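Local coordinates for protein putative alpha-N-acetylgalactosaminidase (Bacillus halodurans C-125, PDB 3CC1) that probably hydrolyses terminal alpha-linked N-acetylgalactosamine from glycoconjugates, as a glycoside hydrolase built on a TIM-barrel catalytic domain, at residues D53-Y57 with I112-R116; M115-R120 with N149-V155. One frame throughout, in Å; residues are numbered along the deposited sequence.

Contact 1 (D53-Y57 with I112-R116); sequences DIQWY and IHIMR
His113, the residue most covered here, sits on strand 109-115 beside the end of the parallel strand 49-52; the closest CA pair is Asp53 with His113 at 4.9 Å. With chi1 in the m well (-74°), the imidazole lies beside Asp53, whose OD2 sits over one ring face, 3.1 Å from His113 CE1. This is face contact, not a hydrogen bond: His113 ND1 bonds Asp184, Asp53 OD2 is held by Asn17, and Asp53 OD1 accepts from Ile54 N (2.8 Å). These groups crowd the C-terminal ends of the strands of a TIM barrel, where such folds place their active sites. Beyond Ile54 the chain turns through Gln55, at phi/psi 76/25. Trp56 (chi1 46°) then folds back, and its NE1 donates to His113 O at 2.8 Å and 155°. Trp56 CZ2 packs on Ile112 CD1 (4.1 Å) and Ile114 CG2 (4.2 Å). Ile54 CG2 meets His113 CB at 3.6 Å and the selenium of Met115, a selenomethionine, at 4.1 Å.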
ATOM      1  N   ASP A  53     -22.526 -16.453 -21.870  1.00 22.85           N
ATOM      2  CA  ASP A  53     -22.011 -15.115 -21.636  1.00 23.19           C
ATOM      3  C   ASP A  53     -22.335 -14.150 -22.817  1.00 22.87           C
ATOM      4  O   ASP A  53     -23.078 -14.477 -23.768  1.00 21.73           O
ATOM      5  CB  ASP A  53     -20.511 -15.153 -21.234  1.00 23.63           C
ATOM      6  CG  ASP A  53     -20.163 -14.090 -20.158  1.00 25.41           C
ATOM      7  OD1 ASP A  53     -20.134 -12.896 -20.470  1.00 26.85           O
ATOM      8  OD2 ASP A  53     -20.012 -14.440 -18.985  1.00 26.58           O
ATOM      9  N   ILE A  54     -21.778 -12.952 -22.720  1.00 22.31           N
ATOM     10  CA  ILE A  54     -22.147 -11.857 -23.568  1.00 22.08           C
ATOM     11  C   ILE A  54     -21.866 -12.120 -25.059  1.00 22.28           C
ATOM     12  O   ILE A  54     -21.064 -12.985 -25.428  1.00 22.09           O
ATOM     13  CB  ILE A  54     -21.452 -10.538 -23.158  1.00 21.94           C
ATOM     14  CG1 ILE A  54     -19.921 -10.648 -23.243  1.00 22.58           C
ATOM     15  CG2 ILE A  54     -21.912 -10.066 -21.796  1.00 20.90           C
ATOM     16  CD1 ILE A  54     -19.183  -9.296 -23.331  1.00 21.70           C
ATOM     17  N   GLN A  55     -22.570 -11.361 -25.869  1.00 23.01           N
ATOM     18  CA  GLN A  55     -22.355 -11.281 -27.319  1.00 23.58           C
ATOM     19  C   GLN A  55     -22.899 -12.507 -28.042  1.00 22.73           C
ATOM     20  O   GLN A  55     -22.469 -12.855 -29.132  1.00 21.98           O
ATOM     21  CB  GLN A  55     -20.878 -10.958 -27.646  1.00 23.53           C
ATOM     22  CG  GLN A  55     -20.544  -9.520 -27.216  1.00 27.59           C
ATOM     23  CD  GLN A  55     -19.088  -9.117 -27.403  1.00 32.75           C
ATOM     24  OE1 GLN A  55     -18.820  -8.095 -28.023  1.00 40.27           O
ATOM     25  NE2 GLN A  55     -18.165  -9.854 -26.797  1.00 32.76           N
ATOM     26  N   TRP A  56     -23.871 -13.134 -27.398  1.00 21.48           N
ATOM     27  CA  TRP A  56     -24.637 -14.201 -27.992  1.00 21.26           C
ATOM     28  C   TRP A  56     -25.481 -13.737 -29.186  1.00 21.26           C
ATOM     29  O   TRP A  56     -26.005 -14.581 -29.905  1.00 21.02           O
ATOM     30  CB  TRP A  56     -25.528 -14.892 -26.925  1.00 20.72           C
ATOM     31  CG  TRP A  56     -26.295 -13.949 -26.028  1.00 19.25           C
ATOM     32  CD1 TRP A  56     -25.924 -13.554 -24.792  1.00 18.66           C
ATOM     33  CD2 TRP A  56     -27.551 -13.300 -26.296  1.00 18.56           C
ATOM     34  NE1 TRP A  56     -26.839 -12.666 -24.275  1.00 21.12           N
ATOM     35  CE2 TRP A  56     -27.860 -12.509 -25.171  1.00 19.95           C
ATOM     36  CE3 TRP A  56     -28.439 -13.301 -27.375  1.00 17.86           C
ATOM     37  CZ2 TRP A  56     -29.001 -11.746 -25.097  1.00 19.75           C
ATOM     38  CZ3 TRP A  56     -29.569 -12.553 -27.296  1.00 17.33           C
ATOM     39  CH2 TRP A  56     -29.849 -11.774 -26.168  1.00 17.53           C
ATOM     40  N   TYR A  57     -25.488 -12.405 -29.432  1.00 21.31           N
ATOM     41  CA  TYR A  57     -26.311 -11.723 -30.443  1.00 20.33           C
ATOM     42  C   TYR A  57     -25.458 -11.171 -31.592  1.00 21.33           C
ATOM     43  O   TYR A  57     -25.958 -10.479 -32.465  1.00 21.13           O
ATOM     44  CB  TYR A  57     -27.118 -10.575 -29.774  1.00 20.77           C
ATOM     45  CG  TYR A  57     -26.256  -9.792 -28.812  1.00 21.73           C
ATOM     46  CD1 TYR A  57     -25.311  -8.874 -29.299  1.00 22.21           C
ATOM     47  CD2 TYR A  57     -26.315 -10.022 -27.440  1.00 20.46           C
ATOM     48  CE1 TYR A  57     -24.474  -8.193 -28.426  1.00 22.69           C
ATOM     49  CE2 TYR A  57     -25.494  -9.339 -26.573  1.00 20.86           C
ATOM     50  CZ  TYR A  57     -24.562  -8.439 -27.079  1.00 21.58           C
ATOM     51  OH  TYR A  57     -23.737  -7.729 -26.231  1.00 25.55           O
ATOM     52  N   ILE A 112     -28.247 -16.184 -19.009  1.00 21.74           N
ATOM     53  CA  ILE A 112     -27.553 -15.341 -19.988  1.00 21.87           C
ATOM     54  C   ILE A 112     -26.934 -14.150 -19.319  1.00 22.91           C
ATOM     55  O   ILE A 112     -27.349 -13.742 -18.230  1.00 22.03           O
ATOM     56  CB  ILE A 112     -28.502 -14.851 -21.169  1.00 22.67           C
ATOM     57  CG1 ILE A 112     -29.595 -13.928 -20.635  1.00 20.35           C
ATOM     58  CG2 ILE A 112     -29.117 -16.074 -21.922  1.00 22.54           C
ATOM     59  CD1 ILE A 112     -30.623 -13.443 -21.693  1.00 18.01           C
ATOM     60  N   HIS A 113     -25.908 -13.593 -19.979  1.00 23.83           N
ATOM     61  CA  HIS A 113     -25.400 -12.248 -19.647  1.00 23.10           C
ATOM     62  C   HIS A 113     -25.868 -11.285 -20.677  1.00 23.06           C
ATOM     63  O   HIS A 113     -25.865 -11.574 -21.858  1.00 23.34           O
ATOM     64  CB  HIS A 113     -23.862 -12.172 -19.620  1.00 23.29           C
ATOM     65  CG  HIS A 113     -23.219 -12.808 -18.428  1.00 24.19           C
ATOM     66  ND1 HIS A 113     -22.053 -12.310 -17.862  1.00 27.60           N
ATOM     67  CD2 HIS A 113     -23.525 -13.939 -17.743  1.00 25.05           C
ATOM     68  CE1 HIS A 113     -21.723 -13.078 -16.831  1.00 28.42           C
ATOM     69  NE2 HIS A 113     -22.590 -14.078 -16.745  1.00 26.52           N
ATOM     70  N   ILE A 114     -26.296 -10.121 -20.215  1.00 23.27           N
ATOM     71  CA  ILE A 114     -26.628  -9.032 -21.084  1.00 22.63           C
ATOM     72  C   ILE A 114     -25.748  -7.826 -20.720  1.00 23.58           C
ATOM     73  O   ILE A 114     -25.230  -7.742 -19.610  1.00 23.09           O
ATOM     74  CB  ILE A 114     -28.135  -8.705 -20.992  1.00 23.24           C
ATOM     75  CG1 ILE A 114     -28.474  -8.064 -19.648  1.00 21.48           C
ATOM     76  CG2 ILE A 114     -28.972  -9.989 -21.238  1.00 20.82           C
ATOM     77  CD1 ILE A 114     -29.926  -7.632 -19.501  1.00 24.77           C
HETATM   78  N   MSE A 115     -25.602  -6.896 -21.676  1.00 23.87           N
HETATM   79  CA  MSE A 115     -24.992  -5.603 -21.467  1.00 23.41           C
HETATM   80  C   MSE A 115     -26.067  -4.585 -21.103  1.00 23.43           C
HETATM   81  O   MSE A 115     -27.199  -4.598 -21.626  1.00 24.37           O
HETATM   82  CB  MSE A 115     -24.308  -5.132 -22.751  1.00 23.41           C
HETATM   83  CG  MSE A 115     -23.221  -6.066 -23.228  1.00 26.17           C
HETATM   84 SE   MSE A 115     -21.611  -5.979 -22.140  0.75 22.87          SE
HETATM   85  CE  MSE A 115     -21.229  -4.063 -22.289  1.00 24.53           C
ATOM     86  N   ARG A 116     -25.737  -3.758 -20.139  1.00 22.01           N
ATOM     87  CA  ARG A 116     -26.569  -2.637 -19.782  1.00 22.85           C
ATOM     88  C   ARG A 116     -26.885  -1.802 -21.008  1.00 22.63           C
ATOM     89  O   ARG A 116     -26.001  -1.530 -21.823  1.00 23.01           O
ATOM     90  CB  ARG A 116     -25.809  -1.751 -18.807  1.00 23.02           C
ATOM     91  CG  ARG A 116     -26.526  -0.481 -18.399  1.00 23.10           C
ATOM     92  CD  ARG A 116     -25.597   0.456 -17.611  1.00 23.43           C
ATOM     93  NE  ARG A 116     -24.468   0.937 -18.394  1.00 22.80           N
ATOM     94  CZ  ARG A 116     -24.437   2.109 -19.036  1.00 25.74           C
ATOM     95  NH1 ARG A 116     -25.475   2.910 -19.018  1.00 25.21           N
ATOM     96  NH2 ARG A 116     -23.377   2.466 -19.722  1.00 26.84           N
TER

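Contact 2 (M115-R120 with N149-V155)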
HETATM    1  N   MSE A 115     -25.602  -6.896 -21.676  1.00 23.87           N
HETATM    2  CA  MSE A 115     -24.992  -5.603 -21.467  1.00 23.41           C
HETATM    3  C   MSE A 115     -26.067  -4.585 -21.103  1.00 23.43           C
HETATM    4  O   MSE A 115     -27.199  -4.598 -21.626  1.00 24.37           O
HETATM    5  CB  MSE A 115     -24.308  -5.132 -22.751  1.00 23.41           C
HETATM    6  CG  MSE A 115     -23.221  -6.066 -23.228  1.00 26.17           C
HETATM    7 SE   MSE A 115     -21.611  -5.979 -22.140  0.75 22.87          SE
HETATM    8  CE  MSE A 115     -21.229  -4.063 -22.289  1.00 24.53           C
ATOM      9  N   ARG A 116     -25.737  -3.758 -20.139  1.00 22.01           N
ATOM     10  CA  ARG A 116     -26.569  -2.637 -19.782  1.00 22.85           C
ATOM     11  C   ARG A 116     -26.885  -1.802 -21.008  1.00 22.63           C
ATOM     12  O   ARG A 116     -26.001  -1.530 -21.823  1.00 23.01           O
ATOM     13  CB  ARG A 116     -25.809  -1.751 -18.807  1.00 23.02           C
ATOM     14  CG  ARG A 116     -26.526  -0.481 -18.399  1.00 23.10           C
ATOM     15  CD  ARG A 116     -25.597   0.456 -17.611  1.00 23.43           C
ATOM     16  NE  ARG A 116     -24.468   0.937 -18.394  1.00 22.80           N
ATOM     17  CZ  ARG A 116     -24.437   2.109 -19.036  1.00 25.74           C
ATOM     18  NH1 ARG A 116     -25.475   2.910 -19.018  1.00 25.21           N
ATOM     19  NH2 ARG A 116     -23.377   2.466 -19.722  1.00 26.84           N
ATOM     20  N   GLY A 117     -28.134  -1.344 -21.070  1.00 22.17           N
ATOM     21  CA  GLY A 117     -28.561  -0.340 -22.053  1.00 22.57           C
ATOM     22  C   GLY A 117     -29.398  -0.859 -23.205  1.00 21.78           C
ATOM     23  O   GLY A 117     -30.133  -1.857 -23.110  1.00 23.05           O
ATOM     24  N   ILE A 118     -29.267  -0.155 -24.313  1.00 21.56           N
ATOM     25  CA  ILE A 118     -30.045  -0.407 -25.495  1.00 20.81           C
ATOM     26  C   ILE A 118     -29.075  -0.381 -26.687  1.00 21.52           C
ATOM     27  O   ILE A 118     -28.151   0.397 -26.704  1.00 21.29           O
ATOM     28  CB  ILE A 118     -31.133   0.702 -25.668  1.00 21.80           C
ATOM     29  CG1 ILE A 118     -32.055   0.393 -26.847  1.00 22.21           C
ATOM     30  CG2 ILE A 118     -30.492   2.105 -25.821  1.00 18.82           C
ATOM     31  CD1 ILE A 118     -33.319   1.274 -26.904  1.00 20.28           C
ATOM     32  N   PRO A 119     -29.267  -1.251 -27.677  1.00 22.78           N
ATOM     33  CA  PRO A 119     -28.208  -1.318 -28.664  1.00 21.49           C
ATOM     34  C   PRO A 119     -28.053  -0.033 -29.446  1.00 21.83           C
ATOM     35  O   PRO A 119     -29.013   0.627 -29.752  1.00 19.73           O
ATOM     36  CB  PRO A 119     -28.688  -2.446 -29.594  1.00 22.20           C
ATOM     37  CG  PRO A 119     -29.521  -3.319 -28.707  1.00 22.79           C
ATOM     38  CD  PRO A 119     -30.257  -2.349 -27.842  1.00 22.93           C
ATOM     39  N   ARG A 120     -26.827   0.299 -29.792  1.00 22.05           N
ATOM     40  CA  ARG A 120     -26.617   1.471 -30.599  1.00 22.36           C
ATOM     41  C   ARG A 120     -27.349   1.325 -31.939  1.00 22.76           C
ATOM     42  O   ARG A 120     -27.762   2.287 -32.556  1.00 23.48           O
ATOM     43  CB  ARG A 120     -25.113   1.643 -30.841  1.00 21.76           C
ATOM     44  CG  ARG A 120     -24.325   1.929 -29.575  1.00 22.26           C
ATOM     45  CD  ARG A 120     -22.965   2.479 -29.974  1.00 22.77           C
ATOM     46  NE  ARG A 120     -22.103   2.567 -28.821  1.00 23.98           N
ATOM     47  CZ  ARG A 120     -20.871   3.059 -28.866  1.00 26.07           C
ATOM     48  NH1 ARG A 120     -20.405   3.556 -29.992  1.00 28.54           N
ATOM     49  NH2 ARG A 120     -20.112   3.045 -27.798  1.00 27.28           N
ATOM     50  N   ASN A 149     -16.653  -1.993 -24.743  0.50 22.87           N
ATOM     51  CA  ASN A 149     -17.577  -2.623 -25.678  0.50 22.90           C
ATOM     52  C   ASN A 149     -18.567  -1.664 -26.328  0.50 22.84           C
ATOM     53  O   ASN A 149     -19.345  -0.995 -25.649  0.50 21.95           O
ATOM     54  CB  ASN A 149     -18.332  -3.723 -24.935  0.50 22.88           C
ATOM     55  CG  ASN A 149     -19.477  -4.280 -25.732  0.50 23.91           C
ATOM     56  OD1 ASN A 149     -20.551  -3.664 -25.816  0.50 20.17           O
ATOM     57  ND2 ASN A 149     -19.265  -5.466 -26.313  0.50 23.94           N
ATOM     58  N   THR A 150     -18.560  -1.647 -27.663  1.00 23.17           N
ATOM     59  CA  THR A 150     -19.349  -0.686 -28.446  1.00 22.64           C
ATOM     60  C   THR A 150     -20.844  -1.067 -28.693  1.00 23.18           C
ATOM     61  O   THR A 150     -21.527  -0.386 -29.445  1.00 22.98           O
ATOM     62  CB  THR A 150     -18.715  -0.443 -29.857  1.00 22.89           C
ATOM     63  OG1 THR A 150     -18.545  -1.707 -30.514  1.00 24.71           O
ATOM     64  CG2 THR A 150     -17.357   0.220 -29.760  1.00 21.80           C
ATOM     65  N   ASP A 151     -21.348  -2.119 -28.058  1.00 22.30           N
ATOM     66  CA  ASP A 151     -22.651  -2.670 -28.462  1.00 23.01           C
ATOM     67  C   ASP A 151     -23.826  -1.730 -28.121  1.00 22.33           C
ATOM     68  O   ASP A 151     -24.804  -1.642 -28.854  1.00 23.53           O
ATOM     69  CB  ASP A 151     -22.912  -4.044 -27.778  1.00 22.67           C
ATOM     70  CG  ASP A 151     -22.042  -5.178 -28.316  1.00 24.75           C
ATOM     71  OD1 ASP A 151     -21.486  -5.054 -29.450  1.00 26.83           O
ATOM     72  OD2 ASP A 151     -21.961  -6.217 -27.586  1.00 26.98           O
HETATM   73  N   MSE A 152     -23.747  -1.065 -26.988  1.00 21.82           N
HETATM   74  CA  MSE A 152     -24.907  -0.373 -26.406  1.00 21.59           C
HETATM   75  C   MSE A 152     -24.678   1.127 -26.145  1.00 21.35           C
HETATM   76  O   MSE A 152     -23.546   1.621 -26.081  1.00 22.05           O
HETATM   77  CB  MSE A 152     -25.313  -1.002 -25.066  1.00 21.84           C
HETATM   78  CG  MSE A 152     -25.172  -2.529 -24.914  1.00 20.56           C
HETATM   79 SE   MSE A 152     -26.345  -3.497 -26.098  0.75 17.54          SE
HETATM   80  CE  MSE A 152     -27.933  -3.668 -24.964  1.00 21.29           C
ATOM     81  N   TYR A 153     -25.787   1.826 -25.972  1.00 21.81           N
ATOM     82  CA  TYR A 153     -25.836   3.102 -25.261  1.00 22.63           C
ATOM     83  C   TYR A 153     -26.633   2.842 -23.982  1.00 23.44           C
ATOM     84  O   TYR A 153     -27.444   1.916 -23.914  1.00 23.05           O
ATOM     85  CB  TYR A 153     -26.569   4.182 -26.058  1.00 22.70           C
ATOM     86  CG  TYR A 153     -25.821   4.688 -27.277  1.00 25.13           C
ATOM     87  CD1 TYR A 153     -24.575   5.272 -27.153  1.00 24.07           C
ATOM     88  CD2 TYR A 153     -26.389   4.613 -28.544  1.00 25.26           C
ATOM     89  CE1 TYR A 153     -23.916   5.769 -28.271  1.00 27.85           C
ATOM     90  CE2 TYR A 153     -25.739   5.097 -29.660  1.00 26.26           C
ATOM     91  CZ  TYR A 153     -24.512   5.674 -29.519  1.00 28.16           C
ATOM     92  OH  TYR A 153     -23.848   6.130 -30.634  1.00 29.14           O
ATOM     93  N   GLY A 154     -26.362   3.647 -22.966  1.00 23.43           N
ATOM     94  CA  GLY A 154     -27.216   3.725 -21.817  1.00 23.47           C
ATOM     95  C   GLY A 154     -28.642   4.108 -22.142  1.00 23.88           C
ATOM     96  O   GLY A 154     -28.924   4.824 -23.096  1.00 24.27           O
ATOM     97  N   VAL A 155     -29.540   3.607 -21.311  1.00 24.50           N
ATOM     98  CA  VAL A 155     -30.919   4.031 -21.298  1.00 24.61           C
ATOM     99  C   VAL A 155     -31.044   5.131 -20.240  1.00 25.21           C
ATOM    100  O   VAL A 155     -30.567   4.999 -19.105  1.00 25.60           O
ATOM    101  CB  VAL A 155     -31.862   2.857 -21.004  1.00 24.60           C
ATOM    102  CG1 VAL A 155     -33.291   3.341 -20.774  1.00 23.50           C
ATOM    103  CG2 VAL A 155     -31.819   1.837 -22.148  1.00 23.47           C
TER
HETATM  104  O   HOH W   1     -20.805   1.349 -25.471  1.00 18.35           O
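Two reciprocal backbone bonds define the antiparallel pairing: Ile118 N to Tyr153 O (2.8 Å, 165°) and Tyr153 N to Ile118 O (2.9 Å, 164°). The next pair, Pro119 with Met152, is non-hydrogen-bonded, with CA atoms 4.1 Å apart; the proline therefore costs the pairing no donor. As N-cap it precedes helix 120-125, whose first amide, Arg120 N, is satisfied by Asp151 O at 3.0 Å. Arg120 then spreads its side chain over the partner strand. Its NE donates to Met152 O (3.2 Å, 171°), and its NH2 donates to a water at 3.0 Å that also lies 2.8 Å from both Asn149 O and Met152 O. Arg120 CG sits 3.6 Å from the Tyr153 ring centroid, 16° off the normal, a CH-pi contact. Asn149 OD1 accepts from Asp151 N (2.8 Å), forming an Asx turn, and Asn149 ND2 donates to Asp151 OD2 (3.1 Å), which Tyr57 OH also meets. At Gly117 an ideal CB would fall 2.0 Å from Tyr153 O, so only glycine fits this approach. The Arg116 guanidinium passes Gly154 (Arg116 NH1 to Gly154 CA 3.4 Å) and forms salt bridges to Glu198 and Asp185. Three of the four direct hydrogen bonds end on carbonyls of 149-155, so the contact rests mainly on backbone acceptors.

Contacts 1 and 2 have centres about 11 Å apart and share Met115 and Arg116, so the second begins where the first ends. Along the chain, 53-57 comes first, 112-116 runs into 115-120, and 149-155 follows. Strand 109-115, between 49-52 and 180-184 in the parallel barrel sheet, leads directly into 118-119, an outer strand of a separate three-stranded antiparallel sheet whose middle strand is 152-155. That small sheet belongs to the excursion made before helix 162-175 returns the chain to strand 180-184. A direct tie joins the contacts too: Tyr57 OH lies 2.7 Å from Asp151 OD2, a probable hydrogen bond. The loop after strand 49-52 is thereby linked to this excursion at the C-terminal end of the barrel.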